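PDB 4U6U: Cog5 from Kluyveromyces lactis, which probably takes part, together with Cog7, in the conserved oligomeric Golgi complex, a multisubunit tether for vesicles at the Golgi. Local coordinates for residues V164-I169 against N230-D235; D235-Y240 against A284-D289. The protein carries 7 engineered substitutions. All coordinates share one frame; numbering follows the deposited sequence.

Contact 1: V164-I169 against N230-D235; sequences VLSKTI and NSFKRD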
ATOM      1  N   VAL B 164     -20.336   3.263 -24.572  1.00108.24           N
ATOM      2  CA  VAL B 164     -21.521   2.498 -24.967  1.00112.14           C
ATOM      3  C   VAL B 164     -22.736   3.406 -25.205  1.00116.78           C
ATOM      4  O   VAL B 164     -23.591   3.085 -26.030  1.00127.44           O
ATOM      5  CB  VAL B 164     -21.886   1.393 -23.938  1.00105.78           C
ATOM      6  CG1 VAL B 164     -22.702   1.944 -22.783  1.00 99.70           C
ATOM      7  CG2 VAL B 164     -22.671   0.282 -24.631  1.00110.33           C
ATOM      8  N   LEU B 165     -22.822   4.520 -24.479  1.00108.26           N
ATOM      9  CA  LEU B 165     -23.888   5.501 -24.702  1.00103.08           C
ATOM     10  C   LEU B 165     -23.719   6.221 -26.039  1.00103.97           C
ATOM     11  O   LEU B 165     -24.665   6.328 -26.817  1.00108.15           O
ATOM     12  CB  LEU B 165     -23.932   6.538 -23.584  1.00 98.13           C
ATOM     13  CG  LEU B 165     -24.392   6.120 -22.192  1.00101.41           C
ATOM     14  CD1 LEU B 165     -24.248   7.302 -21.250  1.00 95.84           C
ATOM     15  CD2 LEU B 165     -25.824   5.592 -22.204  1.00110.09           C
ATOM     16  N   SER B 166     -22.515   6.723 -26.304  1.00 96.55           N
ATOM     17  CA  SER B 166     -22.266   7.430 -27.555  1.00 99.62           C
ATOM     18  C   SER B 166     -22.484   6.558 -28.774  1.00102.30           C
ATOM     19  O   SER B 166     -22.851   7.073 -29.830  1.00111.10           O
ATOM     20  CB  SER B 166     -20.861   8.009 -27.595  1.00103.83           C
ATOM     21  OG  SER B 166     -20.827   9.228 -26.877  1.00117.92           O
ATOM     22  N   LYS B 167     -22.260   5.253 -28.649  1.00 94.08           N
ATOM     23  CA  LYS B 167     -22.461   4.379 -29.800  1.00103.99           C
ATOM     24  C   LYS B 167     -23.907   4.356 -30.299  1.00109.76           C
ATOM     25  O   LYS B 167     -24.142   4.131 -31.494  1.00108.96           O
ATOM     26  CB  LYS B 167     -22.014   2.963 -29.476  1.00 98.35           C
ATOM     27  CG  LYS B 167     -20.532   2.752 -29.705  1.00120.42           C
ATOM     28  CD  LYS B 167     -20.097   1.373 -29.223  1.00138.44           C
ATOM     29  CE  LYS B 167     -18.594   1.315 -28.945  1.00135.89           C
ATOM     30  NZ  LYS B 167     -18.216   0.067 -28.218  1.00134.66           N
ATOM     31  N   THR B 168     -24.870   4.625 -29.418  1.00100.96           N
ATOM     32  CA  THR B 168     -26.266   4.659 -29.862  1.00111.59           C
ATOM     33  C   THR B 168     -26.736   6.015 -30.404  1.00118.95           C
ATOM     34  O   THR B 168     -27.884   6.146 -30.798  1.00127.58           O
ATOM     35  CB  THR B 168     -27.249   4.226 -28.755  1.00108.34           C
ATOM     36  OG1 THR B 168     -26.854   4.793 -27.503  1.00104.25           O
ATOM     37  CG2 THR B 168     -27.308   2.703 -28.668  1.00112.43           C
ATOM     38  N   ILE B 169     -25.881   7.031 -30.390  1.00106.94           N
ATOM     39  CA  ILE B 169     -26.264   8.332 -30.938  1.00 94.98           C
ATOM     40  C   ILE B 169     -26.643   8.185 -32.420  1.00 99.02           C
ATOM     41  O   ILE B 169     -27.589   8.812 -32.913  1.00108.86           O
ATOM     42  CB  ILE B 169     -25.127   9.337 -30.773  1.00 90.85           C
ATOM     43  CG1 ILE B 169     -24.957   9.667 -29.293  1.00 77.57           C
ATOM     44  CG2 ILE B 169     -25.358  10.586 -31.629  1.00 75.51           C
ATOM     45  CD1 ILE B 169     -23.798  10.572 -29.030  1.00 76.46           C
ATOM     46  N   ASN B 230     -19.936  14.106 -19.322  1.00110.76           N
ATOM     47  CA  ASN B 230     -19.217  15.018 -20.185  1.00116.52           C
ATOM     48  C   ASN B 230     -18.932  14.384 -21.533  1.00112.48           C
ATOM     49  O   ASN B 230     -19.418  14.863 -22.551  1.00114.16           O
ATOM     50  CB  ASN B 230     -17.913  15.460 -19.530  1.00126.32           C
ATOM     51  CG  ASN B 230     -18.153  16.240 -18.266  1.00138.53           C
ATOM     52  OD1 ASN B 230     -19.297  16.569 -17.941  1.00136.52           O
ATOM     53  ND2 ASN B 230     -17.083  16.522 -17.525  1.00146.57           N
ATOM     54  N   SER B 231     -18.224  13.259 -21.544  1.00111.99           N
ATOM     55  CA  SER B 231     -17.771  12.700 -22.819  1.00117.67           C
ATOM     56  C   SER B 231     -18.936  12.099 -23.604  1.00122.45           C
ATOM     57  O   SER B 231     -18.753  11.540 -24.687  1.00123.56           O
ATOM     58  CB  SER B 231     -16.656  11.669 -22.615  1.00114.34           C
ATOM     59  OG  SER B 231     -17.154  10.470 -22.072  1.00116.76           O
ATOM     60  N   PHE B 232     -20.134  12.208 -23.046  1.00124.94           N
ATOM     61  CA  PHE B 232     -21.323  11.810 -23.769  1.00119.26           C
ATOM     62  C   PHE B 232     -22.068  13.057 -24.202  1.00116.84           C
ATOM     63  O   PHE B 232     -22.621  13.108 -25.291  1.00116.77           O
ATOM     64  CB  PHE B 232     -22.247  10.954 -22.927  1.00108.59           C
ATOM     65  CG  PHE B 232     -23.566  10.721 -23.576  1.00110.68           C
ATOM     66  CD1 PHE B 232     -23.671   9.850 -24.651  1.00110.86           C
ATOM     67  CD2 PHE B 232     -24.689  11.410 -23.165  1.00115.76           C
ATOM     68  CE1 PHE B 232     -24.886   9.631 -25.273  1.00109.66           C
ATOM     69  CE2 PHE B 232     -25.911  11.203 -23.790  1.00120.55           C
ATOM     70  CZ  PHE B 232     -26.011  10.315 -24.844  1.00114.14           C
ATOM     71  N   LYS B 233     -22.090  14.054 -23.324  1.00110.49           N
ATOM     72  CA  LYS B 233     -22.603  15.372 -23.669  1.00102.89           C
ATOM     73  C   LYS B 233     -21.873  15.934 -24.877  1.00 97.32           C
ATOM     74  O   LYS B 233     -22.492  16.394 -25.841  1.00 93.55           O
ATOM     75  CB  LYS B 233     -22.441  16.333 -22.492  1.00101.92           C
ATOM     76  CG  LYS B 233     -22.896  17.753 -22.747  1.00103.60           C
ATOM     77  CD  LYS B 233     -22.409  18.676 -21.643  1.00104.29           C
ATOM     78  CE  LYS B 233     -22.591  20.138 -21.996  1.00 96.63           C
ATOM     79  NZ  LYS B 233     -24.036  20.492 -21.946  1.00100.92           N
ATOM     80  N   ARG B 234     -20.549  15.858 -24.832  1.00 93.14           N
ATOM     81  CA  ARG B 234     -19.726  16.426 -25.882  1.00 88.67           C
ATOM     82  C   ARG B 234     -20.086  15.777 -27.210  1.00 92.49           C
ATOM     83  O   ARG B 234     -20.264  16.474 -28.218  1.00 88.89           O
ATOM     84  CB  ARG B 234     -18.241  16.262 -25.534  1.00 95.06           C
ATOM     85  CG  ARG B 234     -17.252  16.523 -26.649  1.00111.20           C
ATOM     86  CD  ARG B 234     -15.809  16.267 -26.184  1.00132.39           C
ATOM     87  NE  ARG B 234     -15.637  14.985 -25.485  1.00151.94           N
ATOM     88  CZ  ARG B 234     -15.268  13.840 -26.060  1.00157.89           C
ATOM     89  NH1 ARG B 234     -15.035  13.787 -27.365  1.00159.11           N
ATOM     90  NH2 ARG B 234     -15.140  12.736 -25.330  1.00157.04           N
ATOM     91  N   ASP B 235     -20.258  14.459 -27.187  1.00 92.81           N
ATOM     92  CA  ASP B 235     -20.558  13.689 -28.389  1.00 95.67           C
ATOM     93  C   ASP B 235     -21.951  13.991 -28.920  1.00 92.32           C
ATOM     94  O   ASP B 235     -22.172  14.132 -30.129  1.00 92.47           O
ATOM     95  CB  ASP B 235     -20.435  12.190 -28.105  1.00 99.00           C
ATOM     96  CG  ASP B 235     -19.006  11.743 -27.991  1.00103.93           C
ATOM     97  OD1 ASP B 235     -18.114  12.605 -28.108  1.00110.02           O
ATOM     98  OD2 ASP B 235     -18.772  10.533 -27.795  1.00106.67           O
TER

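Contact 2: D235-Y240 against A284-D289; sequences DFEMSY and AVSILD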
ATOM      1  N   ASP B 235     -20.258  14.459 -27.187  1.00 92.81           N
ATOM      2  CA  ASP B 235     -20.558  13.689 -28.389  1.00 95.67           C
ATOM      3  C   ASP B 235     -21.951  13.991 -28.920  1.00 92.32           C
ATOM      4  O   ASP B 235     -22.172  14.132 -30.129  1.00 92.47           O
ATOM      5  CB  ASP B 235     -20.435  12.190 -28.105  1.00 99.00           C
ATOM      6  CG  ASP B 235     -19.006  11.743 -27.991  1.00103.93           C
ATOM      7  OD1 ASP B 235     -18.114  12.605 -28.108  1.00110.02           O
ATOM      8  OD2 ASP B 235     -18.772  10.533 -27.795  1.00106.67           O
ATOM      9  N   PHE B 236     -22.901  14.018 -28.004  1.00 86.91           N
ATOM     10  CA  PHE B 236     -24.278  14.280 -28.352  1.00 93.03           C
ATOM     11  C   PHE B 236     -24.385  15.629 -29.038  1.00 94.21           C
ATOM     12  O   PHE B 236     -24.888  15.734 -30.156  1.00 90.38           O
ATOM     13  CB  PHE B 236     -25.139  14.213 -27.092  1.00 99.42           C
ATOM     14  CG  PHE B 236     -26.604  14.080 -27.354  1.00102.98           C
ATOM     15  CD1 PHE B 236     -27.162  12.852 -27.647  1.00107.20           C
ATOM     16  CD2 PHE B 236     -27.436  15.175 -27.236  1.00101.75           C
ATOM     17  CE1 PHE B 236     -28.530  12.736 -27.869  1.00108.71           C
ATOM     18  CE2 PHE B 236     -28.793  15.066 -27.450  1.00100.28           C
ATOM     19  CZ  PHE B 236     -29.343  13.846 -27.766  1.00101.08           C
ATOM     20  N   GLU B 237     -23.853  16.650 -28.381  1.00 93.62           N
ATOM     21  CA  GLU B 237     -24.024  18.010 -28.859  1.00 88.98           C
ATOM     22  C   GLU B 237     -23.249  18.219 -30.137  1.00 84.00           C
ATOM     23  O   GLU B 237     -23.715  18.919 -31.025  1.00 89.02           O
ATOM     24  CB  GLU B 237     -23.590  19.022 -27.790  1.00 89.36           C
ATOM     25  CG  GLU B 237     -24.511  19.007 -26.596  1.00 98.99           C
ATOM     26  CD  GLU B 237     -24.273  20.137 -25.629  1.00106.01           C
ATOM     27  OE1 GLU B 237     -25.160  20.362 -24.763  1.00103.54           O
ATOM     28  OE2 GLU B 237     -23.213  20.795 -25.743  1.00104.70           O
ATOM     29  N   MET B 238     -22.081  17.594 -30.245  1.00 80.89           N
ATOM     30  CA  MET B 238     -21.298  17.714 -31.471  1.00 85.53           C
ATOM     31  C   MET B 238     -22.099  17.201 -32.643  1.00 84.92           C
ATOM     32  O   MET B 238     -22.045  17.751 -33.744  1.00 85.23           O
ATOM     33  CB  MET B 238     -19.980  16.954 -31.373  1.00 77.29           C
ATOM     34  CG  MET B 238     -18.921  17.472 -32.313  1.00 72.62           C
ATOM     35  SD  MET B 238     -17.613  16.287 -32.470  1.00117.30           S
ATOM     36  CE  MET B 238     -16.548  17.067 -33.688  1.00135.90           C
ATOM     37  N   SER B 239     -22.870  16.160 -32.367  1.00 83.83           N
ATOM     38  CA  SER B 239     -23.638  15.462 -33.373  1.00 75.87           C
ATOM     39  C   SER B 239     -24.889  16.240 -33.729  1.00 81.14           C
ATOM     40  O   SER B 239     -25.270  16.296 -34.904  1.00 92.45           O
ATOM     41  CB  SER B 239     -23.996  14.073 -32.864  1.00 86.72           C
ATOM     42  OG  SER B 239     -24.481  13.266 -33.905  1.00 95.78           O
ATOM     43  N   TYR B 240     -25.518  16.824 -32.705  1.00 85.68           N
ATOM     44  CA  TYR B 240     -26.719  17.662 -32.838  1.00 87.66           C
ATOM     45  C   TYR B 240     -26.440  18.977 -33.586  1.00 92.78           C
ATOM     46  O   TYR B 240     -27.226  19.394 -34.444  1.00105.99           O
ATOM     47  CB  TYR B 240     -27.305  17.951 -31.444  1.00 88.00           C
ATOM     48  CG  TYR B 240     -28.675  18.607 -31.430  1.00 94.91           C
ATOM     49  CD1 TYR B 240     -29.845  17.835 -31.476  1.00 95.75           C
ATOM     50  CD2 TYR B 240     -28.806  19.988 -31.333  1.00 94.96           C
ATOM     51  CE1 TYR B 240     -31.111  18.426 -31.467  1.00 90.26           C
ATOM     52  CE2 TYR B 240     -30.064  20.592 -31.312  1.00101.90           C
ATOM     53  CZ  TYR B 240     -31.215  19.811 -31.382  1.00102.11           C
ATOM     54  OH  TYR B 240     -32.459  20.424 -31.360  1.00103.27           O
ATOM     55  N   ALA B 284     -26.673  16.323 -20.123  1.00135.61           N
ATOM     56  CA  ALA B 284     -25.935  15.867 -21.294  1.00125.07           C
ATOM     57  C   ALA B 284     -26.802  16.014 -22.524  1.00131.90           C
ATOM     58  O   ALA B 284     -26.338  16.359 -23.607  1.00141.79           O
ATOM     59  CB  ALA B 284     -25.511  14.427 -21.119  1.00119.28           C
ATOM     60  N   VAL B 285     -28.084  15.765 -22.323  1.00132.78           N
ATOM     61  CA  VAL B 285     -29.055  15.714 -23.392  1.00123.94           C
ATOM     62  C   VAL B 285     -29.953  16.934 -23.253  1.00130.57           C
ATOM     63  O   VAL B 285     -31.080  16.811 -22.787  1.00143.23           O
ATOM     64  CB  VAL B 285     -29.858  14.396 -23.314  1.00126.23           C
ATOM     65  CG1 VAL B 285     -30.762  14.217 -24.491  1.00128.12           C
ATOM     66  CG2 VAL B 285     -28.899  13.225 -23.241  1.00132.19           C
ATOM     67  N   SER B 286     -29.445  18.123 -23.578  1.00127.83           N
ATOM     68  CA  SER B 286     -30.178  19.347 -23.229  1.00129.10           C
ATOM     69  C   SER B 286     -30.271  20.364 -24.370  1.00129.30           C
ATOM     70  O   SER B 286     -30.879  21.422 -24.206  1.00135.95           O
ATOM     71  CB  SER B 286     -29.569  20.019 -21.989  1.00123.07           C
ATOM     72  OG  SER B 286     -28.359  20.687 -22.296  1.00126.11           O
ATOM     73  N   ILE B 287     -29.677  20.049 -25.517  1.00123.16           N
ATOM     74  CA  ILE B 287     -29.782  20.903 -26.707  1.00126.88           C
ATOM     75  C   ILE B 287     -31.132  20.731 -27.392  1.00132.38           C
ATOM     76  O   ILE B 287     -31.435  21.436 -28.359  1.00143.39           O
ATOM     77  CB  ILE B 287     -28.687  20.640 -27.768  1.00123.50           C
ATOM     78  CG1 ILE B 287     -28.601  19.151 -28.092  1.00137.37           C
ATOM     79  CG2 ILE B 287     -27.345  21.217 -27.333  1.00115.06           C
ATOM     80  CD1 ILE B 287     -27.791  18.366 -27.108  1.00147.71           C
ATOM     81  N   LEU B 288     -31.949  19.820 -26.866  1.00128.51           N
ATOM     82  CA  LEU B 288     -33.266  19.495 -27.425  1.00138.42           C
ATOM     83  C   LEU B 288     -34.120  20.766 -27.428  1.00148.46           C
ATOM     84  O   LEU B 288     -35.166  20.843 -28.081  1.00148.99           O
ATOM     85  CB  LEU B 288     -33.937  18.357 -26.648  1.00132.75           C
ATOM     86  CG  LEU B 288     -33.239  16.977 -26.626  1.00114.45           C
ATOM     87  CD1 LEU B 288     -32.811  16.440 -27.999  1.00 98.35           C
ATOM     88  CD2 LEU B 288     -32.055  17.030 -25.735  1.00 91.56           C
ATOM     89  N   ASP B 289     -33.659  21.743 -26.653  1.00156.23           N
ATOM     90  CA  ASP B 289     -34.201  23.087 -26.647  1.00161.95           C
ATOM     91  C   ASP B 289     -33.497  23.960 -27.706  1.00147.29           C
ATOM     92  O   ASP B 289     -33.625  23.747 -28.923  1.00130.09           O
ATOM     93  CB  ASP B 289     -34.035  23.705 -25.260  1.00177.00           C
ATOM     94  CG  ASP B 289     -35.058  24.778 -24.975  1.00194.21           C
ATOM     95  OD1 ASP B 289     -36.168  24.713 -25.548  1.00201.15           O
ATOM     96  OD2 ASP B 289     -34.753  25.686 -24.171  1.00197.36           O
TER

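Contact 1: V164-I169 against N230-D235
Ser-166 OG donates to Asp-235 OD2 at 2.6 Å, the one hydrogen bond between 164-169, on helix 143-167, and 230-235, on helix 220-241, in this all-helical part of Cog5, consistent with the helical-rod architecture of tethering subunits. The hydroxyl meets OD2 on its anti side, 17° out of the carboxylate plane. OD1, the other branch, lies over one face of the Arg-234 guanidinium, 3.4 Å from NH1, a pairing of charges without an N-H aimed at the oxygen. An alanine in place of Asp-235 would probably leave the Ser-166 hydroxyl without its acceptor and the Arg-234 guanidinium without this neighbouring negative charge. The apolar half is centred on Phe-232, whose CG stands anti to the backbone N (chi1 171°), and the ring lies against Leu-165. The two side chains cross at about a right angle; Leu-165 CB is 3.5 Å from Phe-232 CD1, and Leu-165 CD1 lies over one face of the ring, offset toward the rim. Ile-169 slides past the ring in the opposite direction, and its CD1 reaches Asp-235 CB. Leu-165 O is gripped twice from one face of its plane, by Thr-168 N at 3.1 Å and Thr-168 OG1 at 2.8 Å.

Contact 2: D235-Y240 against A284-D289
Ile-287 points into helix 220-241 between Phe-236 and Tyr-240, two aromatic residues one turn apart: its CG1-CD1 branch lies against both rings, while the CG2 branch rests beside Glu-237. The contact fastens the last modelled residues of the chain, the loop after helix 277-284, against that helix. Both aromatic side chains have CG anti to the backbone N (chi1 -164° in Phe-236, -170° in Tyr-240) and CB bonds that point toward the loop, but they present themselves differently. Tyr-240 offers a face: Ile-287 CG1 sits 3.6 Å from the ring centroid, 23° off the normal, in a CH-pi contact, as the two side chains slide past each other in opposite directions. Phe-236 offers an edge, its CD2 lying 3.2 Å from Ile-287 CD1 near the ring plane. Ile-287 CG2 is 3.5 Å from Glu-237 OE1, and Glu-237 CG also approaches Ile-287 CD1. The Val-285 side chain crosses that of Phe-236 obliquely, its CG1 3.6 Å from Phe-236 CZ. Leu-288 bridges the two rings more distantly, with CD2 near Phe-236 CE2 and CD1 4.3 Å from Tyr-240 CE1. A type I turn from Ser-286 to Asp-289 carries Ile-287 and Leu-288 at its two middle positions. Leu-250 of helix 245-252 and Ile-257 of helix 254-265 also touch Phe-236. The polar ends nearby are engaged locally: Glu-237 OE1 forms a salt bridge with Lys-233 NZ, and Ser-286 OG bonds to Lys-283 O. Tyr-240 OH lies 3.3 Å from Ile-287 O. What is plainly identified across the contact is hydrocarbon against two aromatic rings, so the fit probably rests largely on side-chain shape.

In the fold
Helix 220-241 serves both contacts through successive segments, 230-235 in contact 1 and 235-240 in contact 2, their centres about 9 Å apart. Asp-235 lies in both ranges, though it touches across contact 1 alone. The helix thus receives residues 164-169 and the C-terminal loop within a short length. The two contacts touch directly: Phe-232 CE2 lies 3.6 Å from Val-285 CG2, and Ile-169 CG2 lies 3.6 Å from Ser-239 OG. Phe-175 of helix 175-192 also packs on Phe-232. The contact centres lie about 27 and 34 Å from the centre of the chain, and no residue of the partner chain touches either, so both belong to the internal build of Cog5.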